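Local coordinates for protein beta-galactosidase (Bacteroides thetaiotaomicron, PDB 5MUJ) that is a gut-bacterial glycoside hydrolase that binds chain B of the plant pectin rhamnogalacturonan II and probably acts on it as an arabinofuranosidase, at residues W199-V210 against F222-P233. Numbering follows the deposited sequence.
With 8PK (4-O-[(1R)-1-hydroxyethyl]-2-O-methyl-alpha-L-fucopyranose), chain B.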
loop_
_atom_site.group_PDB
_atom_site.type_symbol
_atom_site.label_atom_id
_atom_site.label_comp_id
_atom_site.label_asym_id
_atom_site.label_seq_id
_atom_site.Cartn_x
_atom_site.Cartn_y
_atom_site.Cartn_z
ATOM N N TRP A 199 -14.533 1.699 -16.086
ATOM C CA TRP A 199 -13.961 2.996 -16.464
ATOM C C TRP A 199 -12.807 3.472 -15.568
ATOM O O TRP A 199 -11.832 4.008 -16.055
ATOM C CB TRP A 199 -15.050 4.095 -16.545
ATOM C CG TRP A 199 -15.772 4.455 -15.227
ATOM C CD1 TRP A 199 -16.939 3.908 -14.747
ATOM C CD2 TRP A 199 -15.341 5.403 -14.212
ATOM N NE1 TRP A 199 -17.297 4.503 -13.584
ATOM C CE2 TRP A 199 -16.325 5.405 -13.214
ATOM C CE3 TRP A 199 -14.267 6.292 -14.108
ATOM C CZ2 TRP A 199 -16.219 6.214 -12.066
ATOM C CZ3 TRP A 199 -14.171 7.080 -13.003
ATOM C CH2 TRP A 199 -15.149 7.060 -12.000
ATOM N N TRP A 200 -12.968 3.267 -14.278
ATOM C CA TRP A 200 -12.028 3.795 -13.264
ATOM C C TRP A 200 -10.651 3.147 -13.221
ATOM O O TRP A 200 -9.753 3.651 -12.522
ATOM C CB TRP A 200 -12.724 3.698 -11.925
ATOM C CG TRP A 200 -12.814 2.308 -11.421
ATOM C CD1 TRP A 200 -13.767 1.397 -11.700
ATOM C CD2 TRP A 200 -11.898 1.654 -10.518
ATOM N NE1 TRP A 200 -13.516 0.216 -11.086
ATOM C CE2 TRP A 200 -12.368 0.340 -10.335
ATOM C CE3 TRP A 200 -10.714 2.040 -9.888
ATOM C CZ2 TRP A 200 -11.704 -0.593 -9.520
ATOM C CZ3 TRP A 200 -10.063 1.113 -9.068
ATOM C CH2 TRP A 200 -10.554 -0.179 -8.898
ATOM N N GLU A 201 -10.479 2.049 -13.953
ATOM C CA GLU A 201 -9.235 1.268 -13.957
ATOM C C GLU A 201 -8.697 1.083 -15.381
ATOM O O GLU A 201 -7.863 0.262 -15.593
ATOM C CB GLU A 201 -9.481 -0.093 -13.285
ATOM C CG GLU A 201 -10.416 -0.985 -14.095
ATOM C CD GLU A 201 -10.705 -2.333 -13.501
ATOM O OE1 GLU A 201 -9.782 -2.933 -12.905
ATOM O OE2 GLU A 201 -11.857 -2.820 -13.691
ATOM N N LYS A 202 -9.204 1.817 -16.388
ATOM C CA LYS A 202 -8.771 1.598 -17.805
ATOM C C LYS A 202 -7.349 2.001 -18.151
ATOM O O LYS A 202 -6.809 1.460 -19.087
ATOM C CB LYS A 202 -9.698 2.266 -18.840
ATOM C CG LYS A 202 -11.099 1.740 -18.859
ATOM C CD LYS A 202 -11.234 0.352 -19.430
ATOM C CE LYS A 202 -12.701 -0.048 -19.448
ATOM N NZ LYS A 202 -13.413 0.523 -20.636
ATOM N N LEU A 203 -6.748 2.925 -17.382
ATOM C CA LEU A 203 -5.419 3.437 -17.708
ATOM C C LEU A 203 -4.284 2.513 -17.213
ATOM O O LEU A 203 -3.334 2.215 -17.933
ATOM C CB LEU A 203 -5.243 4.857 -17.160
ATOM C CG LEU A 203 -6.243 5.861 -17.768
ATOM C CD1 LEU A 203 -6.180 7.249 -17.124
ATOM C CD2 LEU A 203 -6.050 5.972 -19.284
ATOM N N THR A 204 -4.416 2.055 -15.980
ATOM C CA THR A 204 -3.396 1.209 -15.343
ATOM C C THR A 204 -3.934 0.857 -13.978
ATOM O O THR A 204 -4.734 1.584 -13.404
ATOM C CB THR A 204 -2.015 1.904 -15.255
ATOM O OG1 THR A 204 -1.129 1.112 -14.457
ATOM C CG2 THR A 204 -2.134 3.302 -14.650
ATOM N N GLN A 205 -3.498 -0.279 -13.474
ATOM C CA GLN A 205 -3.770 -0.668 -12.101
ATOM C C GLN A 205 -2.559 -0.322 -11.261
ATOM O O GLN A 205 -1.447 -0.173 -11.773
ATOM C CB GLN A 205 -4.231 -2.135 -12.026
ATOM C CG GLN A 205 -5.612 -2.227 -12.772
ATOM C CD GLN A 205 -5.968 -3.545 -13.411
ATOM O OE1 GLN A 205 -7.150 -3.758 -13.798
ATOM N NE2 GLN A 205 -4.993 -4.364 -13.662
ATOM N N TYR A 206 -2.812 -0.079 -9.993
ATOM C CA TYR A 206 -1.717 0.220 -9.076
ATOM C C TYR A 206 -1.769 -0.762 -7.855
ATOM O O TYR A 206 -1.917 -1.986 -8.071
ATOM C CB TYR A 206 -1.718 1.669 -8.674
ATOM C CG TYR A 206 -1.435 2.656 -9.770
ATOM C CD1 TYR A 206 -0.141 2.859 -10.223
ATOM C CD2 TYR A 206 -2.453 3.417 -10.350
ATOM C CE1 TYR A 206 0.169 3.790 -11.181
ATOM C CE2 TYR A 206 -2.157 4.331 -11.345
ATOM C CZ TYR A 206 -0.869 4.515 -11.769
ATOM O OH TYR A 206 -0.601 5.467 -12.724
ATOM N N LYS A 207 -1.641 -0.271 -6.611
ATOM C CA LYS A 207 -1.577 -1.194 -5.430
ATOM C C LYS A 207 -2.882 -1.971 -5.279
ATOM O O LYS A 207 -3.945 -1.443 -5.697
ATOM C CB LYS A 207 -1.244 -0.434 -4.121
ATOM C CG LYS A 207 -1.474 -1.247 -2.866
ATOM C CD LYS A 207 -0.766 -0.745 -1.602
ATOM C CE LYS A 207 -1.083 -1.636 -0.408
ATOM N NZ LYS A 207 -0.308 -1.205 0.799
ATOM N N SER A 208 -2.799 -3.222 -4.823
ATOM C CA SER A 208 -3.909 -4.071 -4.423
ATOM C C SER A 208 -3.607 -4.741 -3.089
ATOM O O SER A 208 -2.441 -4.894 -2.724
ATOM C CB SER A 208 -4.111 -5.188 -5.460
ATOM O OG SER A 208 -2.924 -5.991 -5.526
ATOM N N THR A 209 -4.640 -5.138 -2.361
ATOM C CA THR A 209 -4.475 -5.986 -1.150
ATOM C C THR A 209 -5.709 -6.847 -1.077
ATOM O O THR A 209 -6.824 -6.338 -1.294
ATOM C CB THR A 209 -4.300 -5.167 0.142
ATOM O OG1 THR A 209 -3.027 -4.528 0.114
ATOM C CG2 THR A 209 -4.367 -6.052 1.345
ATOM N N VAL A 210 -5.529 -8.142 -0.910
ATOM C CA VAL A 210 -6.642 -9.087 -0.792
ATOM C C VAL A 210 -6.849 -9.471 0.661
ATOM O O VAL A 210 -5.891 -9.857 1.365
ATOM C CB VAL A 210 -6.388 -10.351 -1.650
ATOM C CG1 VAL A 210 -7.473 -11.411 -1.433
ATOM C CG2 VAL A 210 -6.252 -9.950 -3.112
ATOM N N PHE A 222 -12.923 -13.764 -0.624
ATOM C CA PHE A 222 -11.714 -12.967 -0.915
ATOM C C PHE A 222 -12.101 -11.629 -1.521
ATOM O O PHE A 222 -12.757 -11.569 -2.559
ATOM C CB PHE A 222 -10.716 -13.753 -1.787
ATOM C CG PHE A 222 -10.254 -15.035 -1.140
ATOM C CD1 PHE A 222 -9.531 -15.007 0.064
ATOM C CD2 PHE A 222 -10.546 -16.260 -1.708
ATOM C CE1 PHE A 222 -9.128 -16.187 0.672
ATOM C CE2 PHE A 222 -10.137 -17.430 -1.113
ATOM C CZ PHE A 222 -9.428 -17.403 0.071
ATOM N N VAL A 223 -11.698 -10.569 -0.834
ATOM C CA VAL A 223 -12.045 -9.213 -1.203
ATOM C C VAL A 223 -10.824 -8.389 -1.475
ATOM O O VAL A 223 -10.051 -8.187 -0.567
ATOM C CB VAL A 223 -12.875 -8.526 -0.079
ATOM C CG1 VAL A 223 -13.198 -7.076 -0.431
ATOM C CG2 VAL A 223 -14.144 -9.318 0.249
HETATM N N MSE A 224 -10.648 -7.910 -2.674
HETATM C CA MSE A 224 -9.537 -7.113 -3.068
HETATM C C MSE A 224 -9.864 -5.658 -3.110
HETATM O O MSE A 224 -10.838 -5.288 -3.700
HETATM C CB MSE A 224 -9.039 -7.582 -4.427
HETATM C CG MSE A 224 -7.914 -6.700 -4.824
HETATM SE SE MSE A 224 -7.367 -6.976 -6.722
HETATM C CE MSE A 224 -6.932 -8.893 -6.751
ATOM N N PHE A 225 -9.067 -4.820 -2.440
ATOM C CA PHE A 225 -9.163 -3.412 -2.464
ATOM C C PHE A 225 -7.956 -2.962 -3.302
ATOM O O PHE A 225 -6.861 -3.319 -3.106
ATOM C CB PHE A 225 -9.173 -2.688 -1.067
ATOM C CG PHE A 225 -10.511 -2.611 -0.419
ATOM C CD1 PHE A 225 -11.068 -3.710 0.127
ATOM C CD2 PHE A 225 -11.270 -1.437 -0.422
ATOM C CE1 PHE A 225 -12.282 -3.670 0.690
ATOM C CE2 PHE A 225 -12.536 -1.415 0.148
ATOM C CZ PHE A 225 -13.016 -2.527 0.749
ATOM N N TYR A 226 -8.227 -2.233 -4.372
ATOM C CA TYR A 226 -7.155 -1.768 -5.262
ATOM C C TYR A 226 -7.429 -0.404 -5.853
ATOM O O TYR A 226 -8.591 0.013 -5.970
ATOM C CB TYR A 226 -6.839 -2.771 -6.390
ATOM C CG TYR A 226 -7.869 -2.989 -7.496
ATOM C CD1 TYR A 226 -9.083 -3.623 -7.234
ATOM C CD2 TYR A 226 -7.554 -2.651 -8.804
ATOM C CE1 TYR A 226 -9.979 -3.896 -8.270
ATOM C CE2 TYR A 226 -8.469 -2.868 -9.833
ATOM C CZ TYR A 226 -9.666 -3.507 -9.536
ATOM O OH TYR A 226 -10.595 -3.803 -10.530
ATOM N N ASN A 227 -6.367 0.323 -6.165
ATOM C CA ASN A 227 -6.492 1.627 -6.812
ATOM C C ASN A 227 -5.963 1.552 -8.246
ATOM O O ASN A 227 -5.194 0.682 -8.622
ATOM C CB ASN A 227 -5.914 2.814 -5.978
ATOM C CG ASN A 227 -4.450 2.650 -5.616
ATOM O OD1 ASN A 227 -4.110 1.830 -4.748
ATOM N ND2 ASN A 227 -3.594 3.505 -6.191
ATOM N N ALA A 228 -6.537 2.397 -9.100
ATOM C CA ALA A 228 -6.279 2.343 -10.530
ATOM C C ALA A 228 -6.592 3.714 -11.090
ATOM O O ALA A 228 -7.251 4.475 -10.433
ATOM C CB ALA A 228 -7.174 1.291 -11.175
ATOM N N GLY A 229 -6.074 4.002 -12.292
ATOM C CA GLY A 229 -6.283 5.268 -12.980
ATOM C C GLY A 229 -7.351 5.134 -14.069
ATOM O O GLY A 229 -7.412 4.150 -14.740
ATOM N N GLY A 230 -8.187 6.148 -14.171
ATOM C CA GLY A 230 -9.193 6.254 -15.233
ATOM C C GLY A 230 -9.772 7.632 -15.294
ATOM O O GLY A 230 -9.398 8.540 -14.543
ATOM N N ARG A 231 -10.735 7.780 -16.211
ATOM C CA ARG A 231 -11.361 9.054 -16.443
ATOM C C ARG A 231 -12.830 8.959 -16.089
ATOM O O ARG A 231 -13.543 8.059 -16.577
ATOM C CB ARG A 231 -11.215 9.372 -17.926
ATOM C CG ARG A 231 -11.310 10.832 -18.261
ATOM C CD ARG A 231 -10.763 11.103 -19.650
ATOM N NE ARG A 231 -9.289 11.094 -19.699
ATOM C CZ ARG A 231 -8.497 12.162 -19.529
ATOM N NH1 ARG A 231 -8.995 13.379 -19.281
ATOM N NH2 ARG A 231 -7.173 12.014 -19.597
ATOM N N HIS A 232 -13.344 9.973 -15.438
ATOM C CA HIS A 232 -14.705 9.913 -14.915
ATOM C C HIS A 232 -15.644 10.098 -16.135
ATOM O O HIS A 232 -15.387 10.963 -16.961
ATOM C CB HIS A 232 -14.915 10.963 -13.804
ATOM C CG HIS A 232 -16.269 10.908 -13.183
ATOM N ND1 HIS A 232 -16.523 10.386 -11.936
ATOM C CD2 HIS A 232 -17.470 11.236 -13.696
ATOM C CE1 HIS A 232 -17.818 10.457 -11.679
ATOM N NE2 HIS A 232 -18.423 10.938 -12.757
ATOM N N PRO A 233 -16.686 9.254 -16.236
ATOM C CA PRO A 233 -17.511 9.299 -17.481
ATOM C C PRO A 233 -18.345 10.555 -17.584
ATOM O O PRO A 233 -18.758 10.916 -18.666
ATOM C CB PRO A 233 -18.401 8.058 -17.398
ATOM C CG PRO A 233 -18.246 7.493 -16.030
ATOM C CD PRO A 233 -17.068 8.146 -15.331
HETATM O O9 8PK B . -0.259 6.287 -19.088
HETATM C C8 8PK B . -0.719 5.794 -17.835
HETATM C C10 8PK B . -0.489 4.302 -17.738
HETATM O O4 8PK B . -0.065 6.492 -16.765
HETATM C C4 8PK B . -0.193 7.915 -16.849
HETATM C C5 8PK B . 1.022 8.555 -16.209
HETATM C C6 8PK B . 2.323 8.078 -16.864
HETATM O O5 8PK B . 1.041 8.259 -14.794
HETATM C C3 8PK B . -1.474 8.399 -16.178
HETATM O O3 8PK B . -2.652 7.823 -16.753
HETATM C C2 8PK B . -1.416 8.035 -14.713
HETATM O O2 8PK B . -2.609 8.530 -14.091
HETATM C C7 8PK B . -3.527 7.506 -13.682
HETATM C C1 8PK B . -0.153 8.621 -14.078
HETATM O O HOH W 1 -11.130 5.919 -18.162
#
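Y226 and W200 meet obliquely, ring planes 51° apart, with W200 CH2 lying over one face of the phenol ring, off its centre and 3.5 Å from Y226 CZ. With CG between its own backbone N and carbonyl carbon (chi1 69°), Y226 swings its ring over to W200 and E201, where Y226 OH donates to E201 OE1 at 2.7 Å, arriving from above the carboxylate plane rather than within it. OE2 pairs with R255 in a salt bridge and accepts from Q198 N, so both oxygens of this buried carboxylate are held. The A228 methyl packs 3.4 Å from E201 CB and 3.6 Å from W200 CZ3. Where strand 222-231 runs out into H232 and P233, P233 CD sits over the centre of the W199 six-membered ring, a CH-pi contact of 3.5 Å to the centroid, while H232 lies alongside the indole.

The backbones form an antiparallel hairpin interrupted by a beta bulge between Q205 and S208. Y206 N donates to N227 O at 2.9 Å, and Y206 presents its ring edge to the strand and to the sugar 8PK, with Y206 OH 3.3 Å from 8PK C2. G229, without a side chain, leaves room for the sugar's methyl carbon C7; with L203, T204 and Y206 it belongs to the glycan-binding pocket. Strand 204-212 is the first, inner strand of one four-stranded blade of a five-bladed beta-propeller, and strand 222-231 is the second, pairing on its other side with strand 238-247.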